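Local coordinates for hypothetical protein ybaA (Shigella flexneri, PDB 2OKQ) that is of unknown function, belongs to the DUF1428 family, folds around a four-stranded antiparallel sheet and pairs with a second copy, with sodium bound in the crystal, at residues G30-V35 with V90-I95; M80-E85 with R129-G134. All coordinates share one frame; numbering follows the deposited sequence. Where two conformers were deposited one is given.

Interaction 1: G30-V35 with V90-I95; sequences GFVVAV and VVFSWI
Phe31 and Ser93 form a hydrogen-bonded pair of the antiparallel ladder joining strands 27-36 and 88-97, the two central strands of a four-stranded sheet in the order 2-3-1-4 with helix 40-56 on one face. Phe31 N donates to Ser93 O at 2.8 Å, and Ser93 N returns a bond to Phe31 O. Two residues on, Val33 and Val91 repeat the exchange, and Val91 N reaches Val33 O at 2.8 Å with an N-H...O angle of 171°. Between these bonds a CA-H...O contact links Val32 CA to Val91 O at 3.3 Å.

The apolar contacts divide between the faces. The face with Val32, Val90, Phe92 and Trp94 meets the second subunit, where Trp94 stacks on Trp94 of that chain. Val32 CG1 and Val90 CG1, both turned away from the backbone N (chi1 -171° and 178°), converge to 3.5 Å. On the face of Phe31, Val33 and Val91, Val35 CG2 meets Val91 CG2 at 3.7 Å, and Tyr43 of helix 40-56 packs over all three valines. Ser93 OG, on this face too, is hydrogen-bonded to Glu64 OE1. Still on it, at the Gly30 end of the ladder, Ile95 CD1 lies 3.8 Å from Phe31 CE2.

Interaction 2: M80-E85 with R129-G134; sequences MAVKAE and RMIYGG
Arg129 NH1 meets two successive backbone carbonyls at the end of helix 78-81. It donates to Val82 O at 3.3 Å, arriving nearly along the C=O axis although the oxygen is tilted 19° out of the guanidinium plane. Lys83 O lies 3.0 Å from the same nitrogen. Both carbonyls are presented by the turn that closes the helix, a Schellman motif with Lys83 at positive phi, in which Lys83 N bonds to Met80 O and Ala84 N to Arg79 O.

The arginine chain is bent at chi3 (-65°), bringing its end round to the turn, while its aliphatic part runs along the backbone. Arg129 CB is 3.5 Å from Val82 O. Arg129 CD is 4.0 Å from Lys83 CB. Glu85 crosses the arginine at about a right angle. Its OE2 sits 4.2 Å above the guanidinium plane, over the centre, with the two planar groups only 17° apart. No N-H points at this oxygen, and any attraction is between charges alone. The salt bridges of Arg129 run instead from NH2 to Glu88 and from NE to Asp126, fixing the plane of the group.

Beyond the polar end, toward strand 131-140, Val82 CG1 rests 3.6 Å from Arg129 O. The same methyl packs on Ile131 CG1 at 4.3 Å. Val82 and Ile131 both also pack on Val32 of strand 27-36. The second subunit closes on the same place, with Thr76 OG1 of that chain hydrogen-bonded to Arg129 O and Val75 O of that chain to Lys83 NZ.

A buried arginine thus joins the helix-ending turn to the approach of strand 131-140. Glu88 and Asp126 probably balance its charge, with a weaker influence from Glu85, while the carbonyl dipoles help solvate NH1.

Overall arrangement
Interactions 1 and 2 have centres 8 Å apart and meet along strand 27-36, which pairs with strand 88-97 on one side and strand 131-140 on the other. Gly30 N lies 2.9 Å from Gly133 O, and Val32 O 2.9 Å from Ile131 N, consistent with continuous sheet bonding. Val82 CG1 reaches Val32 O at 3.4 Å, joining the turn of interaction 2 to the ladder. In sequence the contacts interleave: 80-85 lies between 30-35 and 90-95, and 129-134 follows. Asp72, Gly73 and Asp77, shortly before segment 80-85, form a sodium site; the side chains of Val90 and Ala84 each lie about 10 Å from a bound sodium ion. Both interactions touch the second subunit, into which the sheet continues at Gly134.

Interaction 1: G30-V35 with V90-I95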
loop_
_atom_site.group_PDB
_atom_site.type_symbol
_atom_site.label_atom_id
_atom_site.label_comp_id
_atom_site.label_asym_id
_atom_site.label_seq_id
_atom_site.Cartn_x
_atom_site.Cartn_y
_atom_site.Cartn_z
ATOM N N GLY A 30 5.688 1.683 2.695
ATOM C CA GLY A 30 4.321 1.143 2.861
ATOM C C GLY A 30 3.850 1.298 4.290
ATOM O O GLY A 30 4.660 1.166 5.233
ATOM N N PHE A 31 2.556 1.596 4.466
ATOM C CA PHE A 31 1.976 1.796 5.804
ATOM C C PHE A 31 0.656 1.034 5.827
ATOM O O PHE A 31 -0.087 1.051 4.838
ATOM C CB PHE A 31 1.646 3.267 6.126
ATOM C CG PHE A 31 2.796 4.249 6.004
ATOM C CD1 PHE A 31 3.387 4.791 7.137
ATOM C CD2 PHE A 31 3.229 4.695 4.753
ATOM C CE1 PHE A 31 4.414 5.762 7.030
ATOM C CE2 PHE A 31 4.260 5.641 4.641
ATOM C CZ PHE A 31 4.860 6.160 5.788
ATOM N N VAL A 32 0.385 0.341 6.925
ATOM C CA VAL A 32 -0.966 -0.179 7.196
ATOM C C VAL A 32 -1.315 0.322 8.583
ATOM O O VAL A 32 -0.531 0.164 9.520
ATOM C CB VAL A 32 -1.066 -1.702 7.116
ATOM C CG1 VAL A 32 -2.563 -2.165 7.177
ATOM C CG2 VAL A 32 -0.433 -2.226 5.828
ATOM N N VAL A 33 -2.515 0.895 8.695
ATOM C CA VAL A 33 -2.925 1.651 9.866
ATOM C C VAL A 33 -4.319 1.172 10.301
ATOM O O VAL A 33 -5.152 0.861 9.452
ATOM C CB VAL A 33 -3.007 3.163 9.501
ATOM C CG1 VAL A 33 -3.095 4.018 10.733
ATOM C CG2 VAL A 33 -1.792 3.601 8.666
ATOM N N ALA A 34 -4.561 1.097 11.614
ATOM C CA ALA A 34 -5.935 0.948 12.123
ATOM C C ALA A 34 -6.416 2.354 12.532
ATOM O O ALA A 34 -5.723 3.069 13.265
ATOM C CB ALA A 34 -5.960 -0.009 13.302
ATOM N N VAL A 35 -7.552 2.781 12.001
ATOM C CA VAL A 35 -8.058 4.120 12.258
ATOM C C VAL A 35 -9.511 3.989 12.751
ATOM O O VAL A 35 -10.291 3.261 12.150
ATOM C CB VAL A 35 -8.021 4.995 10.968
ATOM C CG1 VAL A 35 -8.593 6.369 11.211
ATOM C CG2 VAL A 35 -6.588 5.115 10.417
ATOM N N VAL A 90 -9.233 -0.499 8.556
ATOM C CA VAL A 90 -7.841 -0.610 8.085
ATOM C C VAL A 90 -7.594 0.372 6.953
ATOM O O VAL A 90 -8.420 0.506 6.052
ATOM C CB VAL A 90 -7.522 -2.036 7.603
ATOM C CG1 VAL A 90 -6.082 -2.106 7.060
ATOM C CG2 VAL A 90 -7.678 -3.030 8.770
ATOM N N VAL A 91 -6.465 1.091 7.030
ATOM C CA VAL A 91 -6.037 1.949 5.937
ATOM C C VAL A 91 -4.772 1.329 5.329
ATOM O O VAL A 91 -3.900 0.908 6.063
ATOM C CB VAL A 91 -5.781 3.398 6.446
ATOM C CG1 VAL A 91 -5.135 4.269 5.376
ATOM C CG2 VAL A 91 -7.068 4.020 6.905
ATOM N N PHE A 92 -4.709 1.291 3.992
ATOM C CA PHE A 92 -3.575 0.777 3.227
ATOM C C PHE A 92 -3.045 2.000 2.512
ATOM O O PHE A 92 -3.788 2.659 1.789
ATOM C CB PHE A 92 -4.052 -0.273 2.201
ATOM C CG PHE A 92 -2.957 -0.883 1.368
ATOM C CD1 PHE A 92 -2.254 -2.001 1.819
ATOM C CD2 PHE A 92 -2.665 -0.380 0.096
ATOM C CE1 PHE A 92 -1.242 -2.580 1.031
ATOM C CE2 PHE A 92 -1.656 -0.954 -0.707
ATOM C CZ PHE A 92 -0.953 -2.068 -0.249
ATOM N N SER A 93 -1.778 2.344 2.754
ATOM C CA SER A 93 -1.204 3.578 2.230
ATOM C C SER A 93 0.255 3.386 1.831
ATOM O O SER A 93 0.933 2.480 2.337
ATOM C CB SER A 93 -1.265 4.679 3.298
ATOM O OG SER A 93 -2.596 4.961 3.690
ATOM N N TRP A 94 0.733 4.270 0.957
ATOM C CA TRP A 94 2.126 4.228 0.576
ATOM C C TRP A 94 2.576 5.574 0.035
ATOM O O TRP A 94 1.753 6.449 -0.320
ATOM C CB TRP A 94 2.401 3.127 -0.445
ATOM C CG TRP A 94 1.884 3.410 -1.827
ATOM C CD1 TRP A 94 2.558 4.027 -2.838
ATOM C CD2 TRP A 94 0.598 3.057 -2.354
ATOM N NE1 TRP A 94 1.763 4.114 -3.950
ATOM C CE2 TRP A 94 0.560 3.502 -3.686
ATOM C CE3 TRP A 94 -0.526 2.395 -1.823
ATOM C CZ2 TRP A 94 -0.573 3.328 -4.517
ATOM C CZ3 TRP A 94 -1.665 2.221 -2.660
ATOM C CH2 TRP A 94 -1.666 2.679 -3.985
ATOM N N ILE A 95 3.894 5.724 0.004
ATOM C CA ILE A 95 4.521 6.913 -0.579
ATOM C C ILE A 95 5.602 6.431 -1.544
ATOM O O ILE A 95 6.429 5.587 -1.184
ATOM C CB ILE A 95 5.120 7.797 0.528
ATOM C CG1 ILE A 95 4.057 8.188 1.569
ATOM C CG2 ILE A 95 5.816 9.031 -0.106
ATOM C CD1 ILE A 95 4.590 8.944 2.743
#

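Interaction 2: M80-E85 with R129-G134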
loop_
_atom_site.group_PDB
_atom_site.type_symbol
_atom_site.label_atom_id
_atom_site.label_comp_id
_atom_site.label_asym_id
_atom_site.label_seq_id
_atom_site.Cartn_x
_atom_site.Cartn_y
_atom_site.Cartn_z
ATOM N N MET A 80 -5.955 -8.325 11.573
ATOM C CA MET A 80 -5.035 -8.955 12.530
ATOM C C MET A 80 -3.669 -8.285 12.482
ATOM O O MET A 80 -3.001 -8.135 13.526
ATOM C CB MET A 80 -4.909 -10.460 12.294
ATOM C CG MET A 80 -6.205 -11.245 12.528
ATOM S SD MET A 80 -6.112 -12.975 12.035
ATOM C CE MET A 80 -5.249 -13.680 13.436
ATOM N N ALA A 81 -3.278 -7.865 11.274
ATOM C CA ALA A 81 -1.975 -7.228 11.044
ATOM C C ALA A 81 -1.771 -5.943 11.847
ATOM O O ALA A 81 -0.628 -5.609 12.217
ATOM C CB ALA A 81 -1.804 -6.945 9.541
ATOM N N VAL A 82 -2.837 -5.182 12.073
ATOM C CA VAL A 82 -2.748 -3.949 12.872
ATOM C C VAL A 82 -3.561 -4.042 14.189
ATOM O O VAL A 82 -3.910 -3.013 14.809
ATOM C CB VAL A 82 -3.155 -2.701 12.076
ATOM C CG1 VAL A 82 -2.146 -2.459 10.901
ATOM C CG2 VAL A 82 -4.583 -2.833 11.541
ATOM N N LYS A 83 -3.862 -5.275 14.567
ATOM C CA LYS A 83 -4.659 -5.587 15.776
ATOM C C LYS A 83 -5.822 -4.607 15.905
ATOM O O LYS A 83 -6.000 -3.930 16.927
ATOM C CB LYS A 83 -3.772 -5.613 17.025
ATOM C CG LYS A 83 -2.670 -6.644 16.928
ATOM C CD LYS A 83 -1.757 -6.674 18.135
ATOM C CE LYS A 83 -0.843 -7.901 18.067
ATOM N NZ LYS A 83 0.268 -7.881 19.076
ATOM N N ALA A 84 -6.596 -4.530 14.822
ATOM C CA ALA A 84 -7.671 -3.577 14.681
ATOM C C ALA A 84 -8.745 -3.856 15.715
ATOM O O ALA A 84 -9.099 -5.015 15.936
ATOM C CB ALA A 84 -8.266 -3.661 13.286
ATOM N N GLU A 85 -9.256 -2.798 16.332
ATOM C CA GLU A 85 -10.362 -2.938 17.284
ATOM C C GLU A 85 -11.714 -2.708 16.619
ATOM O O GLU A 85 -11.795 -2.160 15.523
ATOM C CB GLU A 85 -10.153 -2.031 18.493
ATOM C CG GLU A 85 -9.279 -2.688 19.545
ATOM C CD GLU A 85 -8.471 -1.707 20.356
ATOM O OE1 GLU A 85 -8.966 -0.588 20.648
ATOM O OE2 GLU A 85 -7.329 -2.065 20.716
ATOM N N ARG A 129 0.297 0.629 16.738
ATOM C CA ARG A 129 -0.227 -0.475 15.958
ATOM C C ARG A 129 -0.036 -0.301 14.444
ATOM O O ARG A 129 -0.228 -1.247 13.696
ATOM C CB ARG A 129 -1.684 -0.749 16.337
ATOM C CG ARG A 129 -1.752 -1.509 17.658
ATOM C CD ARG A 129 -3.175 -1.799 18.096
ATOM N NE ARG A 129 -3.922 -0.584 18.391
ATOM C CZ ARG A 129 -5.030 -0.212 17.761
ATOM N NH1 ARG A 129 -5.508 -0.945 16.757
ATOM N NH2 ARG A 129 -5.644 0.905 18.118
ATOM N N MET A 130 0.373 0.893 14.020
ATOM C CA MET A 130 0.771 1.137 12.625
ATOM C C MET A 130 1.896 0.164 12.241
ATOM O O MET A 130 2.810 -0.077 13.040
ATOM C CB MET A 130 1.231 2.591 12.463
ATOM C CG MET A 130 1.697 3.000 11.051
ATOM S SD MET A 130 2.227 4.731 10.939
ATOM C CE MET A 130 3.717 4.671 11.944
ATOM N N ILE A 131 1.845 -0.408 11.042
ATOM C CA ILE A 131 3.002 -1.156 10.548
ATOM C C ILE A 131 3.591 -0.368 9.375
ATOM O O ILE A 131 2.864 0.332 8.678
ATOM C CB ILE A 131 2.690 -2.612 10.181
ATOM C CG1 ILE A 131 1.669 -2.710 9.026
ATOM C CG2 ILE A 131 2.189 -3.367 11.428
ATOM C CD1 ILE A 131 1.336 -4.183 8.624
ATOM N N TYR A 132 4.909 -0.466 9.200
ATOM C CA TYR A 132 5.617 0.441 8.282
ATOM C C TYR A 132 6.875 -0.233 7.793
ATOM O O TYR A 132 7.510 -0.962 8.544
ATOM C CB TYR A 132 6.029 1.716 9.027
ATOM C CG TYR A 132 7.083 2.520 8.290
ATOM C CD1 TYR A 132 6.735 3.304 7.188
ATOM C CD2 TYR A 132 8.430 2.484 8.689
ATOM C CE1 TYR A 132 7.704 4.057 6.496
ATOM C CE2 TYR A 132 9.405 3.223 8.002
ATOM C CZ TYR A 132 9.032 4.006 6.917
ATOM O OH TYR A 132 9.973 4.740 6.234
ATOM N N GLY A 133 7.259 0.037 6.548
ATOM C CA GLY A 133 8.559 -0.422 6.067
ATOM C C GLY A 133 8.895 0.198 4.737
ATOM O O GLY A 133 8.011 0.741 4.055
ATOM N N GLY A 134 10.179 0.168 4.404
ATOM C CA GLY A 134 10.654 0.583 3.087
ATOM C C GLY A 134 10.850 -0.639 2.215
ATOM O O GLY A 134 11.414 -1.685 2.665
#